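Local coordinates for protein serine acetyltransferase (Entamoeba histolytica, PDB 3Q1X) that probably transfers an acetyl group from acetyl-CoA to the hydroxyl of L-serine on the way to cysteine, and here holds bound L-serine, at residues Tyr161-Ile166 / His180-Val185; Gln200-Gly205 / Val230-Gly235; Leu103-Ile108 / Lys173-Ile178; Val184-Thr189 / Cys196-Ser201. All coordinates share one frame; numbering follows the deposited sequence.

Contacts 1, 2 and 4 lie in the left-handed beta helix and are wholly buried, whereas contact 3 is partly buried and joins that domain to helix 82-113. Contacts 1 and 4 share Val184 and Val185, and contacts 2 and 4 share Gln200 and Ser201, so the three run on from coil to coil. Their chemistry differs. Contact 1 is mostly backbone hydrogen bonding between coils, contact 2 combines one such bond with aliphatic packing, and contact 4 has no hydrogen bond and rests on aliphatic side chains inside the prism. In contact 3, side-chain oxygens of a helix accept from backbone amides. The second subunit touches contacts 1, 2 and 4 but not contact 3.

Contact 1. Residues Tyr161-Ile166 / His180-Val185; sequences YTSIDI and HGVGVV. With SER (serine), chain B.
The Asp165 carboxylate lies alongside Val185, its OD2 4.0 Å from Val185 CG2, the side chains pointing the same way. The His180 side chain leaves its backbone away from residues 161-166, and its ring meets the bound serine at an edge: the serine CB lies in the ring plane, and His180 CE1 is 2.9 Å from the serine OG. That ligand is hydrogen-bonded to Asp114 and Asp179, and to Arg222 of the second subunit.

Asp165 N donates to Val184 O over 2.8 Å; with the backbone bond from Ile186 N to Asp165 O, this makes Asp165 and Val185 a parallel bridge pair, and a CA-H...O contact from Val185 CA to Asp165 O adds to it. Gly183 N reaches Ser163 O at 3.1 Å, and a water gives one hydrogen to Ser163 O and the other to Val184 O, so each carbonyl has two donors.

Ile164 has CG1 beside its backbone N (chi1 -58°), which lays that carbon 3.3 Å from Gly181 O, while its CG2 runs beside Val184 CG1. Ser163 CB packs 3.8 Å from Val182 CG2, and Ser163 OG is hydrogen-bonded to Ser163 OG of the second and of the third subunit.

Thr162 OG1 accepts from Ile164 N, an ST turn at the end of helix 150-162, and is also hydrogen-bonded to Val158 O. Beside the type II turn from Gly181 to Val184, this is the entry into a trimeric left-handed beta helix, one coil laid in parallel register on the next.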
loop_
_atom_site.group_PDB
_atom_site.type_symbol
_atom_site.label_atom_id
_atom_site.label_comp_id
_atom_site.label_asym_id
_atom_site.label_seq_id
_atom_site.Cartn_x
_atom_site.Cartn_y
_atom_site.Cartn_z
ATOM N N TYR A 161 -1.070 -3.479 -4.806
ATOM C CA TYR A 161 -1.509 -2.340 -5.622
ATOM C C TYR A 161 -2.453 -1.352 -4.904
ATOM O O TYR A 161 -2.376 -0.143 -5.144
ATOM C CB TYR A 161 -2.113 -2.853 -6.942
ATOM C CG TYR A 161 -2.377 -1.760 -7.946
ATOM C CD1 TYR A 161 -1.318 -1.077 -8.551
ATOM C CD2 TYR A 161 -3.676 -1.392 -8.280
ATOM C CE1 TYR A 161 -1.545 -0.058 -9.469
ATOM C CE2 TYR A 161 -3.922 -0.369 -9.205
ATOM C CZ TYR A 161 -2.851 0.281 -9.798
ATOM O OH TYR A 161 -3.087 1.300 -10.698
ATOM N N THR A 162 -3.317 -1.862 -4.026
ATOM C CA THR A 162 -4.417 -1.081 -3.437
ATOM C C THR A 162 -4.422 -1.119 -1.907
ATOM O O THR A 162 -5.179 -0.380 -1.273
ATOM C CB THR A 162 -5.773 -1.664 -3.881
ATOM O OG1 THR A 162 -5.894 -2.991 -3.366
ATOM C CG2 THR A 162 -5.887 -1.695 -5.409
ATOM N N SER A 163 -3.611 -2.003 -1.329
ATOM C CA SER A 163 -3.572 -2.227 0.135
ATOM C C SER A 163 -4.894 -2.769 0.686
ATOM O O SER A 163 -5.147 -2.688 1.896
ATOM C CB SER A 163 -3.143 -0.960 0.901
ATOM O OG SER A 163 -2.011 -0.350 0.314
ATOM N N ILE A 164 -5.725 -3.294 -0.215
ATOM C CA ILE A 164 -6.966 -4.000 0.105
ATOM C C ILE A 164 -6.678 -5.506 0.079
ATOM O O ILE A 164 -6.109 -6.020 -0.891
ATOM C CB ILE A 164 -8.098 -3.647 -0.889
ATOM C CG1 ILE A 164 -8.375 -2.139 -0.899
ATOM C CG2 ILE A 164 -9.385 -4.447 -0.577
ATOM C CD1 ILE A 164 -9.300 -1.703 -2.014
ATOM N N ASP A 165 -7.090 -6.187 1.141
ATOM C CA ASP A 165 -6.671 -7.548 1.441
ATOM C C ASP A 165 -7.898 -8.439 1.503
ATOM O O ASP A 165 -8.507 -8.589 2.558
ATOM C CB ASP A 165 -5.924 -7.567 2.787
ATOM C CG ASP A 165 -5.129 -8.853 3.015
ATOM O OD1 ASP A 165 -5.242 -9.829 2.221
ATOM O OD2 ASP A 165 -4.362 -8.880 4.005
ATOM N N ILE A 166 -8.262 -9.027 0.370
ATOM C CA ILE A 166 -9.466 -9.838 0.277
ATOM C C ILE A 166 -9.041 -11.251 -0.055
ATOM O O ILE A 166 -8.484 -11.494 -1.132
ATOM C CB ILE A 166 -10.433 -9.336 -0.836
ATOM C CG1 ILE A 166 -10.856 -7.886 -0.592
ATOM C CG2 ILE A 166 -11.663 -10.250 -0.921
ATOM C CD1 ILE A 166 -11.789 -7.327 -1.666
ATOM N N HIS A 180 -12.039 4.212 -0.412
ATOM C CA HIS A 180 -10.677 4.500 0.095
ATOM C C HIS A 180 -9.845 3.225 0.197
ATOM O O HIS A 180 -8.874 3.051 -0.553
ATOM C CB HIS A 180 -10.724 5.318 1.388
ATOM C CG HIS A 180 -11.276 6.694 1.188
ATOM N ND1 HIS A 180 -12.472 7.110 1.739
ATOM C CD2 HIS A 180 -10.813 7.736 0.461
ATOM C CE1 HIS A 180 -12.702 8.362 1.383
ATOM N NE2 HIS A 180 -11.712 8.763 0.606
ATOM N N GLY A 181 -10.210 2.338 1.120
ATOM C CA GLY A 181 -9.846 0.939 1.001
ATOM C C GLY A 181 -8.590 0.503 1.719
ATOM O O GLY A 181 -8.478 -0.661 2.096
ATOM N N VAL A 182 -7.627 1.403 1.893
ATOM C CA VAL A 182 -6.390 0.988 2.550
ATOM C C VAL A 182 -6.683 0.364 3.913
ATOM O O VAL A 182 -7.392 0.956 4.744
ATOM C CB VAL A 182 -5.361 2.127 2.643
ATOM C CG1 VAL A 182 -4.217 1.741 3.561
ATOM C CG2 VAL A 182 -4.820 2.447 1.256
ATOM N N GLY A 183 -6.146 -0.833 4.125
ATOM C CA GLY A 183 -6.280 -1.538 5.402
ATOM C C GLY A 183 -7.490 -2.441 5.527
ATOM O O GLY A 183 -7.652 -3.094 6.562
ATOM N N VAL A 184 -8.355 -2.462 4.507
ATOM C CA VAL A 184 -9.453 -3.425 4.456
ATOM C C VAL A 184 -8.915 -4.857 4.425
ATOM O O VAL A 184 -8.042 -5.199 3.617
ATOM C CB VAL A 184 -10.420 -3.141 3.268
ATOM C CG1 VAL A 184 -11.407 -4.273 3.052
ATOM C CG2 VAL A 184 -11.158 -1.843 3.510
ATOM N N VAL A 185 -9.437 -5.681 5.323
ATOM C CA VAL A 185 -9.087 -7.096 5.380
ATOM C C VAL A 185 -10.382 -7.897 5.417
ATOM O O VAL A 185 -11.233 -7.689 6.286
ATOM C CB VAL A 185 -8.189 -7.432 6.602
ATOM C CG1 VAL A 185 -8.044 -8.941 6.789
ATOM C CG2 VAL A 185 -6.820 -6.794 6.451
HETATM N N SER B . -15.442 9.385 -0.453
HETATM C CA SER B . -16.386 9.924 0.573
HETATM C C SER B . -16.612 11.414 0.363
HETATM O O SER B . -15.996 12.031 -0.504
HETATM C CB SER B . -15.848 9.664 1.983
HETATM O OG SER B . -14.649 10.392 2.217
HETATM O OXT SER B . -17.414 12.027 1.056
HETATM O O HOH W 1 -7.031 1.608 -1.701
HETATM O O HOH W 2 -5.350 -4.398 3.977
#

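Contact 2. Residues Gln200-Gly205 / Val230-Gly235; sequences QSVTLG and VTIGTG
Ile232 points from its strand at residues 200-205, and its CB, CG2 and CD1 each meet an aliphatic partner. CB lies 4.2 Å from Val202 CG1. The CG2 branch, anti to the backbone N, closes to 3.6 Å from Val202 CG1 and also touches Val202 CG2; the two side chains cross at about a right angle. Along the other branch, the extended chain (chi2 175°) carries CD1 to the fork of Leu204, 3.8 Å from Leu204 CD2 and 4.0 Å from Leu204 CD1. One isoleucine thus spans two residues that are both turned to the same interior.

Val202 in turn uses its second methyl on the backbone. Its CG2 sits 3.1 Å from Gly233 O and near Ile232 O, a tight fit over consecutive carbonyls.

The single hydrogen bond across the contact lies at the turn: Gly235 N donates to Gln200 O over 3.2 Å, and Thr234 CA approaches the same oxygen. Gly235 CA then lies 3.4 Å from Ser201 O, as a CA-H...O contact. The Gln200 amide passes Thr234 on its way to Thr203 of the second subunit, to which its NE2 is hydrogen-bonded.

The touching parts, 200-204 and 232-235, run 110° apart; strands 203-205 and 231-232 belong to different sheets of the prism. Aliphatic residues inside, each of Leu204 and Ile232 followed by glycine, with a turn stacked on the turn below, are the signature of the hexapeptide-repeat left-handed beta helix.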
loop_
_atom_site.group_PDB
_atom_site.type_symbol
_atom_site.label_atom_id
_atom_site.label_comp_id
_atom_site.label_asym_id
_atom_site.label_seq_id
_atom_site.Cartn_x
_atom_site.Cartn_y
_atom_site.Cartn_z
ATOM N N GLN A 200 -12.071 2.494 4.733
ATOM C CA GLN A 200 -10.671 2.236 5.033
ATOM C C GLN A 200 -10.519 1.569 6.399
ATOM O O GLN A 200 -11.318 1.821 7.310
ATOM C CB GLN A 200 -9.856 3.541 4.956
ATOM C CG GLN A 200 -10.287 4.674 5.908
ATOM C CD GLN A 200 -11.376 5.582 5.345
ATOM O OE1 GLN A 200 -12.203 5.162 4.549
ATOM N NE2 GLN A 200 -11.391 6.836 5.795
ATOM N N SER A 201 -9.529 0.686 6.511
ATOM C CA SER A 201 -9.145 0.078 7.786
ATOM C C SER A 201 -10.189 -0.831 8.442
ATOM O O SER A 201 -10.117 -1.088 9.654
ATOM C CB SER A 201 -8.714 1.179 8.766
ATOM O OG SER A 201 -7.438 1.681 8.419
ATOM N N VAL A 202 -11.132 -1.333 7.646
ATOM C CA VAL A 202 -12.150 -2.253 8.151
ATOM C C VAL A 202 -11.669 -3.684 8.053
ATOM O O VAL A 202 -11.215 -4.120 6.992
ATOM C CB VAL A 202 -13.483 -2.097 7.400
ATOM C CG1 VAL A 202 -14.372 -3.342 7.566
ATOM C CG2 VAL A 202 -14.193 -0.848 7.872
ATOM N N THR A 203 -11.767 -4.407 9.160
ATOM C CA THR A 203 -11.523 -5.849 9.152
ATOM C C THR A 203 -12.818 -6.641 9.279
ATOM O O THR A 203 -13.611 -6.418 10.201
ATOM C CB THR A 203 -10.524 -6.283 10.246
ATOM O OG1 THR A 203 -9.248 -5.669 9.994
ATOM C CG2 THR A 203 -10.360 -7.805 10.255
ATOM N N LEU A 204 -13.021 -7.551 8.330
ATOM C CA LEU A 204 -14.025 -8.603 8.430
ATOM C C LEU A 204 -13.233 -9.891 8.485
ATOM O O LEU A 204 -12.972 -10.509 7.458
ATOM C CB LEU A 204 -14.962 -8.602 7.221
ATOM C CG LEU A 204 -16.026 -7.502 7.174
ATOM C CD1 LEU A 204 -16.748 -7.529 5.847
ATOM C CD2 LEU A 204 -17.026 -7.654 8.323
ATOM N N GLY A 205 -12.816 -10.267 9.689
ATOM C CA GLY A 205 -11.798 -11.295 9.824
ATOM C C GLY A 205 -11.750 -12.004 11.153
ATOM O O GLY A 205 -12.782 -12.256 11.772
ATOM N N VAL A 230 -25.449 -3.231 4.659
ATOM C CA VAL A 230 -24.606 -2.980 5.814
ATOM C C VAL A 230 -23.547 -1.954 5.450
ATOM O O VAL A 230 -22.944 -2.025 4.371
ATOM C CB VAL A 230 -23.935 -4.278 6.304
ATOM C CG1 VAL A 230 -22.909 -4.008 7.409
ATOM C CG2 VAL A 230 -24.995 -5.271 6.762
ATOM N N THR A 231 -23.342 -0.993 6.345
ATOM C CA THR A 231 -22.266 -0.013 6.199
ATOM C C THR A 231 -21.288 -0.156 7.354
ATOM O O THR A 231 -21.679 -0.113 8.528
ATOM C CB THR A 231 -22.804 1.430 6.125
ATOM O OG1 THR A 231 -23.868 1.484 5.174
ATOM C CG2 THR A 231 -21.705 2.407 5.703
ATOM N N ILE A 232 -20.010 -0.326 7.024
ATOM C CA ILE A 232 -19.002 -0.550 8.049
ATOM C C ILE A 232 -18.016 0.606 8.052
ATOM O O ILE A 232 -17.240 0.777 7.109
ATOM C CB ILE A 232 -18.278 -1.908 7.886
ATOM C CG1 ILE A 232 -19.301 -3.028 7.698
ATOM C CG2 ILE A 232 -17.426 -2.200 9.115
ATOM C CD1 ILE A 232 -18.714 -4.369 7.411
ATOM N N GLY A 233 -18.067 1.395 9.120
ATOM C CA GLY A 233 -17.311 2.636 9.217
ATOM C C GLY A 233 -15.823 2.449 9.401
ATOM O O GLY A 233 -15.360 1.354 9.729
ATOM N N THR A 234 -15.088 3.536 9.179
ATOM C CA THR A 234 -13.632 3.557 9.237
ATOM C C THR A 234 -13.068 2.950 10.518
ATOM O O THR A 234 -13.441 3.354 11.621
ATOM C CB THR A 234 -13.089 4.994 9.132
ATOM O OG1 THR A 234 -13.807 5.720 8.120
ATOM C CG2 THR A 234 -11.615 4.955 8.800
ATOM N N GLY A 235 -12.163 1.986 10.358
ATOM C CA GLY A 235 -11.431 1.412 11.487
ATOM C C GLY A 235 -12.143 0.309 12.249
ATOM O O GLY A 235 -11.574 -0.270 13.181
#

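Contact 3. Residues Leu103-Ile108 / Lys173-Ile178; sequences LKTDLI and KGHFFI
Thr105 is the first residue of the helical segment to meet residues 173-178, and it does so with two sides of its side chain. OG1 lies between the backbone N and the carbonyl carbon and accepts a nearly straight bond, 167° at the hydrogen, from His175 N at 2.9 Å. The same hydroxyl is hydrogen-bonded to Thr102 O one turn back, which fixes its rotation. CB meanwhile sits over one face of the His175 imidazole, 3.4 Å from the ring centroid and only 8° off the normal, a CH-pi contact with the side chains crossing at about a right angle. Thr105 O receives a longer approach from His175 CA.

Asp106 comes next and takes the following amide. Its OD1 accepts from Phe176 N at 2.9 Å, on the anti side of the carboxylate and 20° out of its plane, and Phe176 CB packs 3.5 Å from the same oxygen. OD2 forms a salt bridge with Arg137, which would favour the charged carboxylate. A water bridges the Asp106 backbone, donating to Asp106 O over 2.9 Å and to Phe176 O over 2.6 Å. A turn beyond Thr105, Ile108 brings CG2 close to the edge of the His175 ring at the more exposed end of the contact.

Two consecutive helix side chains thus hold two consecutive amides of a beta-helix corner. Helix 82-113 lies against the loop before strand 177-178; His175 stacks on Trp195 of the next coil, and Phe176 packs on Val133 and Arg137 of helix 128-144.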
loop_
_atom_site.group_PDB
_atom_site.type_symbol
_atom_site.label_atom_id
_atom_site.label_comp_id
_atom_site.label_asym_id
_atom_site.label_seq_id
_atom_site.Cartn_x
_atom_site.Cartn_y
_atom_site.Cartn_z
ATOM N N LEU A 103 -20.257 -6.763 -11.752
ATOM C CA LEU A 103 -19.329 -5.628 -11.712
ATOM C C LEU A 103 -20.042 -4.321 -12.062
ATOM O O LEU A 103 -19.707 -3.263 -11.524
ATOM C CB LEU A 103 -18.127 -5.861 -12.632
ATOM C CG LEU A 103 -17.051 -6.816 -12.099
ATOM C CD1 LEU A 103 -16.005 -7.050 -13.174
ATOM C CD2 LEU A 103 -16.388 -6.290 -10.825
ATOM N N LYS A 104 -21.037 -4.399 -12.945
ATOM C CA LYS A 104 -21.859 -3.226 -13.242
ATOM C C LYS A 104 -22.569 -2.733 -11.984
ATOM O O LYS A 104 -22.591 -1.524 -11.724
ATOM C CB LYS A 104 -22.865 -3.519 -14.361
ATOM C CG LYS A 104 -22.234 -3.519 -15.741
ATOM C CD LYS A 104 -23.253 -3.885 -16.809
ATOM C CE LYS A 104 -24.167 -2.715 -17.131
ATOM N NZ LYS A 104 -25.304 -3.124 -18.018
ATOM N N THR A 105 -23.145 -3.660 -11.216
ATOM C CA THR A 105 -23.833 -3.294 -9.965
ATOM C C THR A 105 -22.865 -2.704 -8.932
ATOM O O THR A 105 -23.211 -1.748 -8.224
ATOM C CB THR A 105 -24.622 -4.471 -9.324
ATOM O OG1 THR A 105 -23.720 -5.427 -8.749
ATOM C CG2 THR A 105 -25.552 -5.159 -10.334
ATOM N N ASP A 106 -21.658 -3.262 -8.841
ATOM C CA ASP A 106 -20.618 -2.691 -7.975
ATOM C C ASP A 106 -20.311 -1.231 -8.338
ATOM O O ASP A 106 -20.101 -0.383 -7.460
ATOM C CB ASP A 106 -19.334 -3.530 -8.034
ATOM C CG ASP A 106 -19.565 -4.986 -7.654
ATOM O OD1 ASP A 106 -20.395 -5.270 -6.760
ATOM O OD2 ASP A 106 -18.918 -5.860 -8.256
ATOM N N LEU A 107 -20.279 -0.936 -9.634
ATOM C CA LEU A 107 -20.056 0.436 -10.095
ATOM C C LEU A 107 -21.191 1.364 -9.698
ATOM O O LEU A 107 -20.953 2.459 -9.188
ATOM C CB LEU A 107 -19.844 0.477 -11.604
ATOM C CG LEU A 107 -18.529 -0.058 -12.137
ATOM C CD1 LEU A 107 -18.661 -0.250 -13.619
ATOM C CD2 LEU A 107 -17.355 0.886 -11.828
ATOM N N ILE A 108 -22.420 0.911 -9.919
ATOM C CA ILE A 108 -23.615 1.634 -9.472
ATOM C C ILE A 108 -23.531 1.963 -7.981
ATOM O O ILE A 108 -23.768 3.108 -7.576
ATOM C CB ILE A 108 -24.894 0.826 -9.779
ATOM C CG1 ILE A 108 -25.066 0.715 -11.298
ATOM C CG2 ILE A 108 -26.116 1.489 -9.139
ATOM C CD1 ILE A 108 -26.040 -0.353 -11.757
ATOM N N LYS A 173 -21.567 -10.661 -2.424
ATOM C CA LYS A 173 -22.645 -10.381 -3.363
ATOM C C LYS A 173 -22.439 -9.042 -4.077
ATOM O O LYS A 173 -21.420 -8.382 -3.868
ATOM C CB LYS A 173 -24.006 -10.455 -2.664
ATOM C CG LYS A 173 -24.335 -11.868 -2.169
ATOM C CD LYS A 173 -25.807 -12.025 -1.828
ATOM C CE LYS A 173 -26.135 -13.475 -1.494
ATOM N NZ LYS A 173 -27.034 -13.585 -0.299
ATOM N N GLY A 174 -23.396 -8.665 -4.927
ATOM C CA GLY A 174 -23.279 -7.475 -5.769
ATOM C C GLY A 174 -23.538 -6.149 -5.080
ATOM O O GLY A 174 -23.774 -6.097 -3.875
ATOM N N HIS A 175 -23.520 -5.079 -5.869
ATOM C CA HIS A 175 -23.607 -3.709 -5.367
ATOM C C HIS A 175 -22.629 -3.480 -4.214
ATOM O O HIS A 175 -22.980 -2.886 -3.191
ATOM C CB HIS A 175 -25.047 -3.362 -4.940
ATOM C CG HIS A 175 -26.045 -3.431 -6.053
ATOM N ND1 HIS A 175 -26.390 -2.335 -6.815
ATOM C CD2 HIS A 175 -26.778 -4.464 -6.528
ATOM C CE1 HIS A 175 -27.294 -2.690 -7.710
ATOM N NE2 HIS A 175 -27.544 -3.978 -7.560
ATOM N N PHE A 176 -21.407 -3.964 -4.397
ATOM C CA PHE A 176 -20.387 -3.929 -3.371
ATOM C C PHE A 176 -19.478 -2.725 -3.587
ATOM O O PHE A 176 -19.062 -2.439 -4.714
ATOM C CB PHE A 176 -19.585 -5.236 -3.386
ATOM C CG PHE A 176 -18.539 -5.328 -2.312
ATOM C CD1 PHE A 176 -18.879 -5.224 -0.968
ATOM C CD2 PHE A 176 -17.212 -5.521 -2.649
ATOM C CE1 PHE A 176 -17.898 -5.305 0.030
ATOM C CE2 PHE A 176 -16.218 -5.614 -1.659
ATOM C CZ PHE A 176 -16.566 -5.503 -0.315
ATOM N N PHE A 177 -19.176 -2.018 -2.504
ATOM C CA PHE A 177 -18.310 -0.837 -2.578
ATOM C C PHE A 177 -17.364 -0.714 -1.397
ATOM O O PHE A 177 -17.797 -0.642 -0.244
ATOM C CB PHE A 177 -19.156 0.433 -2.717
ATOM C CG PHE A 177 -18.351 1.718 -2.806
ATOM C CD1 PHE A 177 -17.237 1.830 -3.647
ATOM C CD2 PHE A 177 -18.755 2.840 -2.087
ATOM C CE1 PHE A 177 -16.518 3.031 -3.732
ATOM C CE2 PHE A 177 -18.051 4.048 -2.170
ATOM C CZ PHE A 177 -16.928 4.142 -2.992
ATOM N N ILE A 178 -16.064 -0.693 -1.695
ATOM C CA ILE A 178 -15.040 -0.319 -0.733
ATOM C C ILE A 178 -14.554 1.091 -1.100
ATOM O O ILE A 178 -13.973 1.291 -2.159
ATOM C CB ILE A 178 -13.837 -1.302 -0.726
ATOM C CG1 ILE A 178 -14.275 -2.709 -0.304
ATOM C CG2 ILE A 178 -12.738 -0.785 0.188
ATOM C CD1 ILE A 178 -13.349 -3.812 -0.770
HETATM O O HOH W 3 -17.533 -0.969 -6.208
#

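Contact 4. Residues Val184-Thr189 / Cys196-Ser201; sequences VVIGET and CRIYQS
Ile198 is met from two directions, obliquely by Val184 and tip to tip by Ile186. Its own side chain points at residues 184-189, with CG1 beside the backbone N (chi1 -65°) and CG2 anti to it, and the two branches divide the partners between them. CG2 lies 3.8 Å from Val184 CG2 where the two side chains cross. CD1, at the end of the extended branch, faces Ile186 CD1 at 4.1 Å. Ile186 has the same pair of torsions, its chain also extended (chi2 176°), so the two isoleucines reach across from different strands and meet at their ends.

Val184 does a second job with the same methyl. CG2 presses to 3.2 Å from Tyr199 O, a tight approach of a carbon to a carbonyl. The backbones come closest where Val184 meets Ser201, Val184 CA lying 4.8 Å from Ser201 CA. No hydrogen bond crosses directly between the two segments; the direct contacts are mainly aliphatic.

Tyr199 turns its side chain away from residues 184-189. Its OH is hydrogen-bonded to His208 of the second subunit, a residue of the serine pocket; the Tyr199 side chain comes within about 4 Å of a bound serine.

Inside the coil the cluster continues through Ile178 beside Val184, and through Phe176 and Leu204 beside Ile198. Aliphatic tips from strands on separate faces meeting at the middle are characteristic of the interior of a left-handed beta-helix prism, whose outer surface here faces the subunit boundary.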
loop_
_atom_site.group_PDB
_atom_site.type_symbol
_atom_site.label_atom_id
_atom_site.label_comp_id
_atom_site.label_asym_id
_atom_site.label_seq_id
_atom_site.Cartn_x
_atom_site.Cartn_y
_atom_site.Cartn_z
ATOM N N VAL A 184 -8.355 -2.462 4.507
ATOM C CA VAL A 184 -9.453 -3.425 4.456
ATOM C C VAL A 184 -8.915 -4.857 4.425
ATOM O O VAL A 184 -8.042 -5.199 3.617
ATOM C CB VAL A 184 -10.420 -3.141 3.268
ATOM C CG1 VAL A 184 -11.407 -4.273 3.052
ATOM C CG2 VAL A 184 -11.158 -1.843 3.510
ATOM N N VAL A 185 -9.437 -5.681 5.323
ATOM C CA VAL A 185 -9.087 -7.096 5.380
ATOM C C VAL A 185 -10.382 -7.897 5.417
ATOM O O VAL A 185 -11.233 -7.689 6.286
ATOM C CB VAL A 185 -8.189 -7.432 6.602
ATOM C CG1 VAL A 185 -8.044 -8.941 6.789
ATOM C CG2 VAL A 185 -6.820 -6.794 6.451
ATOM N N ILE A 186 -10.530 -8.811 4.463
ATOM C CA ILE A 186 -11.732 -9.640 4.377
ATOM C C ILE A 186 -11.257 -11.095 4.272
ATOM O O ILE A 186 -10.618 -11.473 3.292
ATOM C CB ILE A 186 -12.639 -9.228 3.179
ATOM C CG1 ILE A 186 -13.054 -7.748 3.278
ATOM C CG2 ILE A 186 -13.866 -10.138 3.092
ATOM C CD1 ILE A 186 -13.866 -7.250 2.103
ATOM N N GLY A 187 -11.556 -11.894 5.293
ATOM C CA GLY A 187 -11.015 -13.250 5.426
ATOM C C GLY A 187 -11.595 -14.341 4.541
ATOM O O GLY A 187 -12.638 -14.180 3.881
ATOM N N GLU A 188 -10.899 -15.474 4.553
ATOM C CA GLU A 188 -11.209 -16.631 3.723
ATOM C C GLU A 188 -12.659 -17.117 3.815
ATOM O O GLU A 188 -13.218 -17.605 2.840
ATOM C CB GLU A 188 -10.260 -17.774 4.085
ATOM C CG GLU A 188 -10.463 -19.054 3.263
ATOM C CD GLU A 188 -9.342 -20.064 3.456
ATOM O OE1 GLU A 188 -9.189 -20.966 2.604
ATOM O OE2 GLU A 188 -8.607 -19.953 4.451
ATOM N N THR A 189 -13.251 -17.013 5.001
ATOM C CA THR A 189 -14.583 -17.564 5.212
ATOM C C THR A 189 -15.609 -16.472 5.489
ATOM O O THR A 189 -16.715 -16.745 5.965
ATOM C CB THR A 189 -14.601 -18.637 6.331
ATOM O OG1 THR A 189 -14.374 -18.017 7.600
ATOM C CG2 THR A 189 -13.528 -19.693 6.082
ATOM N N CYS A 196 -23.118 -3.833 0.373
ATOM C CA CYS A 196 -22.207 -3.611 1.483
ATOM C C CYS A 196 -21.302 -2.448 1.129
ATOM O O CYS A 196 -20.722 -2.405 0.039
ATOM C CB CYS A 196 -21.391 -4.860 1.801
ATOM S SG CYS A 196 -20.457 -4.732 3.330
ATOM N N ARG A 197 -21.228 -1.483 2.036
ATOM C CA ARG A 197 -20.364 -0.325 1.878
ATOM C C ARG A 197 -19.302 -0.359 2.964
ATOM O O ARG A 197 -19.622 -0.324 4.150
ATOM C CB ARG A 197 -21.179 0.966 1.975
ATOM C CG ARG A 197 -20.414 2.225 1.623
ATOM C CD ARG A 197 -21.336 3.433 1.674
ATOM N NE ARG A 197 -22.422 3.332 0.699
ATOM C CZ ARG A 197 -23.490 4.122 0.661
ATOM N NH1 ARG A 197 -23.654 5.089 1.560
ATOM N NH2 ARG A 197 -24.405 3.935 -0.278
ATOM N N ILE A 198 -18.040 -0.431 2.554
ATOM C CA ILE A 198 -16.924 -0.617 3.486
ATOM C C ILE A 198 -15.885 0.482 3.316
ATOM O O ILE A 198 -15.484 0.797 2.195
ATOM C CB ILE A 198 -16.253 -2.016 3.298
ATOM C CG1 ILE A 198 -17.232 -3.140 3.659
ATOM C CG2 ILE A 198 -14.950 -2.135 4.095
ATOM C CD1 ILE A 198 -16.679 -4.551 3.464
ATOM N N TYR A 199 -15.438 1.037 4.437
ATOM C CA TYR A 199 -14.425 2.074 4.456
ATOM C C TYR A 199 -13.023 1.570 4.815
ATOM O O TYR A 199 -12.816 0.386 5.155
ATOM C CB TYR A 199 -14.855 3.212 5.381
ATOM C CG TYR A 199 -15.989 3.996 4.798
ATOM C CD1 TYR A 199 -15.744 5.082 3.953
ATOM C CD2 TYR A 199 -17.319 3.627 5.038
ATOM C CE1 TYR A 199 -16.791 5.798 3.385
ATOM C CE2 TYR A 199 -18.381 4.340 4.469
ATOM C CZ TYR A 199 -18.105 5.426 3.650
ATOM O OH TYR A 199 -19.136 6.131 3.079
ATOM N N GLN A 200 -12.071 2.494 4.733
ATOM C CA GLN A 200 -10.671 2.236 5.033
ATOM C C GLN A 200 -10.519 1.569 6.399
ATOM O O GLN A 200 -11.318 1.821 7.310
ATOM C CB GLN A 200 -9.856 3.541 4.956
ATOM C CG GLN A 200 -10.287 4.674 5.908
ATOM C CD GLN A 200 -11.376 5.582 5.345
ATOM O OE1 GLN A 200 -12.203 5.162 4.549
ATOM N NE2 GLN A 200 -11.391 6.836 5.795
ATOM N N SER A 201 -9.529 0.686 6.511
ATOM C CA SER A 201 -9.145 0.078 7.786
ATOM C C SER A 201 -10.189 -0.831 8.442
ATOM O O SER A 201 -10.117 -1.088 9.654
ATOM C CB SER A 201 -8.714 1.179 8.766
ATOM O OG SER A 201 -7.438 1.681 8.419
#